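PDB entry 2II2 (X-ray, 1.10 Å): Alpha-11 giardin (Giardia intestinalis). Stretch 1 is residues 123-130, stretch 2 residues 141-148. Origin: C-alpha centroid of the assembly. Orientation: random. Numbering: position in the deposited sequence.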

# COMPACT_ATOMS: atom_id res chain seq x y z
N ASP A 123 -11.51 -18.53 2.26
CA ASP A 123 -11.99 -17.28 1.69
C ASP A 123 -11.46 -16.11 2.51
O ASP A 123 -11.52 -16.13 3.74
N LEU A 124 -10.96 -15.10 1.82
CA LEU A 124 -10.50 -13.88 2.47
C LEU A 124 -11.55 -13.27 3.39
O LEU A 124 -11.25 -12.95 4.55
N LEU A 125 -12.77 -13.12 2.89
CA LEU A 125 -13.84 -12.54 3.71
C LEU A 125 -14.10 -13.36 4.97
O LEU A 125 -14.32 -12.79 6.03
N GLN A 126 -14.04 -14.68 4.86
CA GLN A 126 -14.27 -15.53 6.04
C GLN A 126 -13.16 -15.38 7.09
O GLN A 126 -13.42 -15.32 8.30
N ASP A 127 -11.93 -15.24 6.61
CA ASP A 127 -10.84 -14.96 7.53
C ASP A 127 -11.01 -13.59 8.18
O ASP A 127 -10.69 -13.44 9.37
N PHE A 128 -11.49 -12.59 7.44
CA PHE A 128 -11.84 -11.31 8.06
C PHE A 128 -12.94 -11.47 9.11
O PHE A 128 -12.82 -10.92 10.22
N VAL A 129 -13.99 -12.23 8.80
CA VAL A 129 -15.07 -12.47 9.75
C VAL A 129 -14.52 -13.13 11.02
O VAL A 129 -14.87 -12.73 12.12
N ASP A 130 -13.66 -14.14 10.86
CA ASP A 130 -13.16 -14.87 12.02
C ASP A 130 -12.11 -14.10 12.83
O ASP A 130 -12.01 -14.30 14.05
N LEU A 141 -13.27 -0.76 7.64
CA LEU A 141 -12.63 -0.56 6.33
C LEU A 141 -12.26 -1.90 5.73
O LEU A 141 -12.45 -2.10 4.53
N CYS A 142 -11.73 -2.80 6.56
CA CYS A 142 -11.30 -4.10 6.03
C CYS A 142 -12.48 -4.86 5.42
O CYS A 142 -12.43 -5.33 4.27
N HIS A 143 -13.54 -4.99 6.21
CA HIS A 143 -14.69 -5.78 5.77
C HIS A 143 -15.43 -5.12 4.60
O HIS A 143 -15.79 -5.78 3.61
N LEU A 144 -15.73 -3.84 4.74
CA LEU A 144 -16.55 -3.19 3.71
C LEU A 144 -15.80 -3.02 2.40
O LEU A 144 -16.40 -3.09 1.33
N ALA A 145 -14.48 -2.84 2.46
CA ALA A 145 -13.69 -2.75 1.24
C ALA A 145 -13.89 -3.96 0.34
O ALA A 145 -13.93 -3.84 -0.89
N ILE A 146 -13.99 -5.14 0.93
CA ILE A 146 -14.12 -6.34 0.13
C ILE A 146 -15.58 -6.74 -0.14
O ILE A 146 -15.84 -7.48 -1.08
N ARG A 147 -16.53 -6.23 0.64
CA ARG A 147 -17.94 -6.58 0.49
C ARG A 147 -18.72 -5.64 -0.40
O ARG A 147 -19.64 -6.08 -1.08
N GLU A 148 -18.40 -4.35 -0.37
CA GLU A 148 -19.30 -3.34 -0.93
C GLU A 148 -18.81 -2.77 -2.24
O GLU A 148 -17.61 -2.57 -2.44

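Residues 124-130 and 141-147 of alpha-11 giardin lie in two helices that run nearly antiparallel, with an angle of 157° between their directions and axes 10.2 Å apart at closest approach. The backbones come nearest at Phe 128 and His 143, whose CA atoms are 6.6 Å apart. Together the two stretches bury 374 Å², much of it around Phe 128, His 143, Ile 146 and Leu 125.

Asp 123, at the N-cap position, has its side chain (chi1 m) out of reach of the second helix and makes no capping bond; its backbone O nevertheless accepts the first helical hydrogen bond, from Asp 127 N at 3.0 Å. Leu 124 points toward the partner helix in a t, p rotamer, and its CG lies 4.1 Å from Ile 146 CD1. Leu 125 has the same t, p rotamer but leaves its helix sideways. Its branched end nevertheless reaches across, so that Leu 125 CD1 sits 3.7 Å from Ile 146 CD1 and 3.8 Å from Arg 147 CG, the latter an aliphatic contact along the arginine side chain. Ile 146, p at chi1 and t at chi2, extends its CD1 close enough to the first helix to lie 3.6 Å from Leu 125 CA. This one methyl thus meets Leu 124, Leu 125 and Phe 128.

Gln 126 points away, and the buried Asp 127 is out of reach, its carboxylate being hydrogen-bonded elsewhere in the structure.

Phe 128 has the largest covered area in stretch 1, 82 Å². Its CA-to-CB bond points toward the second helix, and with chi1 at -76° (m) Phe 128 CD2 comes 3.5 Å from Ile 146 CD1 and Phe 128 CE2 3.9 Å from Cys 142 CB. The ring edge also meets the backbone: Phe 128 CE2 is 3.4 Å from Cys 142 O, a carbonyl oxygen that the contact buries without a polar partner. Cys 142 SG lies obliquely to the same ring, 5.4 Å from its centroid.

His 143 (chi1 m) starts sideways, yet its imidazole swings in beside the first helix. Phe 128 CB packs over one face of this ring, 4.1 Å from its centroid and 15° off the normal, in a CH-pi contact. The same imidazole brings His 143 NE2 to 3.3 Å from Phe 128 O.

Val 129, t at chi1 and set sideways, touches the imidazole most closely by its backbone, with Val 129 N 3.7 Å from His 143 CE1; Val 129 CG2 is 4.3 Å from the same His 143 CE1. Asp 130 points away and takes no part. No clear hydrogen bond links the stretches; Phe 128, His 143 and Ile 146 supply the largest covered areas.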

# COMPACT_ATOMS: atom_id res chain seq x y z
CB ASP A 123 -13.53 -17.23 1.71
CG ASP A 123 -14.17 -18.29 0.83
OD1 ASP A 123 -13.56 -18.71 -0.17
OD2 ASP A 123 -15.33 -18.69 1.13
CB LEU A 124 -10.10 -12.87 1.37
CG LEU A 124 -9.53 -11.56 1.94
CD1 LEU A 124 -8.28 -11.80 2.73
CD2 LEU A 124 -9.22 -10.58 0.81
CB LEU A 125 -15.13 -12.36 2.91
CG LEU A 125 -16.32 -11.73 3.65
CD1 LEU A 125 -16.00 -10.38 4.25
CD2 LEU A 125 -17.52 -11.65 2.71
CB GLN A 126 -14.46 -16.99 5.61
CG GLN A 126 -15.08 -17.88 6.68
CD GLN A 126 -16.43 -17.39 7.18
OE1 GLN A 126 -17.19 -16.72 6.47
NE2 GLN A 126 -16.75 -17.75 8.40
CB ASP A 127 -9.48 -15.08 6.83
CG ASP A 127 -9.00 -16.53 6.69
OD1 ASP A 127 -9.66 -17.45 7.20
OD2 ASP A 127 -7.97 -16.74 6.01
CB PHE A 128 -12.28 -10.28 7.01
CG PHE A 128 -11.13 -9.67 6.22
CD1 PHE A 128 -9.82 -10.16 6.26
CD2 PHE A 128 -11.40 -8.60 5.37
CE1 PHE A 128 -8.82 -9.57 5.51
CE2 PHE A 128 -10.41 -8.00 4.62
CZ PHE A 128 -9.14 -8.48 4.68
CB VAL A 129 -16.20 -13.33 9.13
CG1 VAL A 129 -17.18 -13.84 10.21
CG2 VAL A 129 -16.95 -12.54 8.03
CB ASP A 130 -12.57 -16.22 11.59
CG ASP A 130 -13.62 -17.29 11.46
OD1 ASP A 130 -14.48 -17.41 12.37
OD2 ASP A 130 -13.57 -18.04 10.46
CB LEU A 141 -11.40 0.31 6.48
CG LEU A 141 -11.67 1.81 6.62
CD1 LEU A 141 -10.49 2.52 7.27
CD2 LEU A 141 -11.99 2.40 5.24
CB CYS A 142 -10.64 -4.97 7.09
SG CYS A 142 -9.07 -4.29 7.69
CB HIS A 143 -15.69 -5.96 6.92
CG HIS A 143 -15.24 -6.93 7.97
ND1 HIS A 143 -15.86 -8.15 8.15
CD2 HIS A 143 -14.27 -6.84 8.92
CE1 HIS A 143 -15.29 -8.76 9.18
NE2 HIS A 143 -14.33 -8.00 9.67
CB LEU A 144 -17.17 -1.86 4.19
CG LEU A 144 -18.13 -1.99 5.38
CD1 LEU A 144 -18.74 -0.63 5.72
CD2 LEU A 144 -19.21 -3.04 5.17
CB ALA A 145 -12.19 -2.61 1.56
CB ILE A 146 -13.20 -7.49 0.62
CG1 ILE A 146 -13.63 -8.01 1.99
CG2 ILE A 146 -11.68 -7.07 0.57
CD1 ILE A 146 -12.93 -9.35 2.37
CB ARG A 147 -18.62 -6.61 1.86
CG ARG A 147 -18.32 -7.85 2.69
CD ARG A 147 -18.77 -7.70 4.13
NE ARG A 147 -20.04 -6.97 4.30
CZ ARG A 147 -20.42 -6.38 5.43
NH1 ARG A 147 -19.65 -6.41 6.52
NH2 ARG A 147 -21.59 -5.74 5.48
CB GLU A 148 -19.46 -2.19 0.07
CG GLU A 148 -20.15 -2.59 1.36
CD GLU A 148 -21.65 -2.75 1.18
OE1 GLU A 148 -22.17 -2.26 0.16
OE2 GLU A 148 -22.29 -3.35 2.07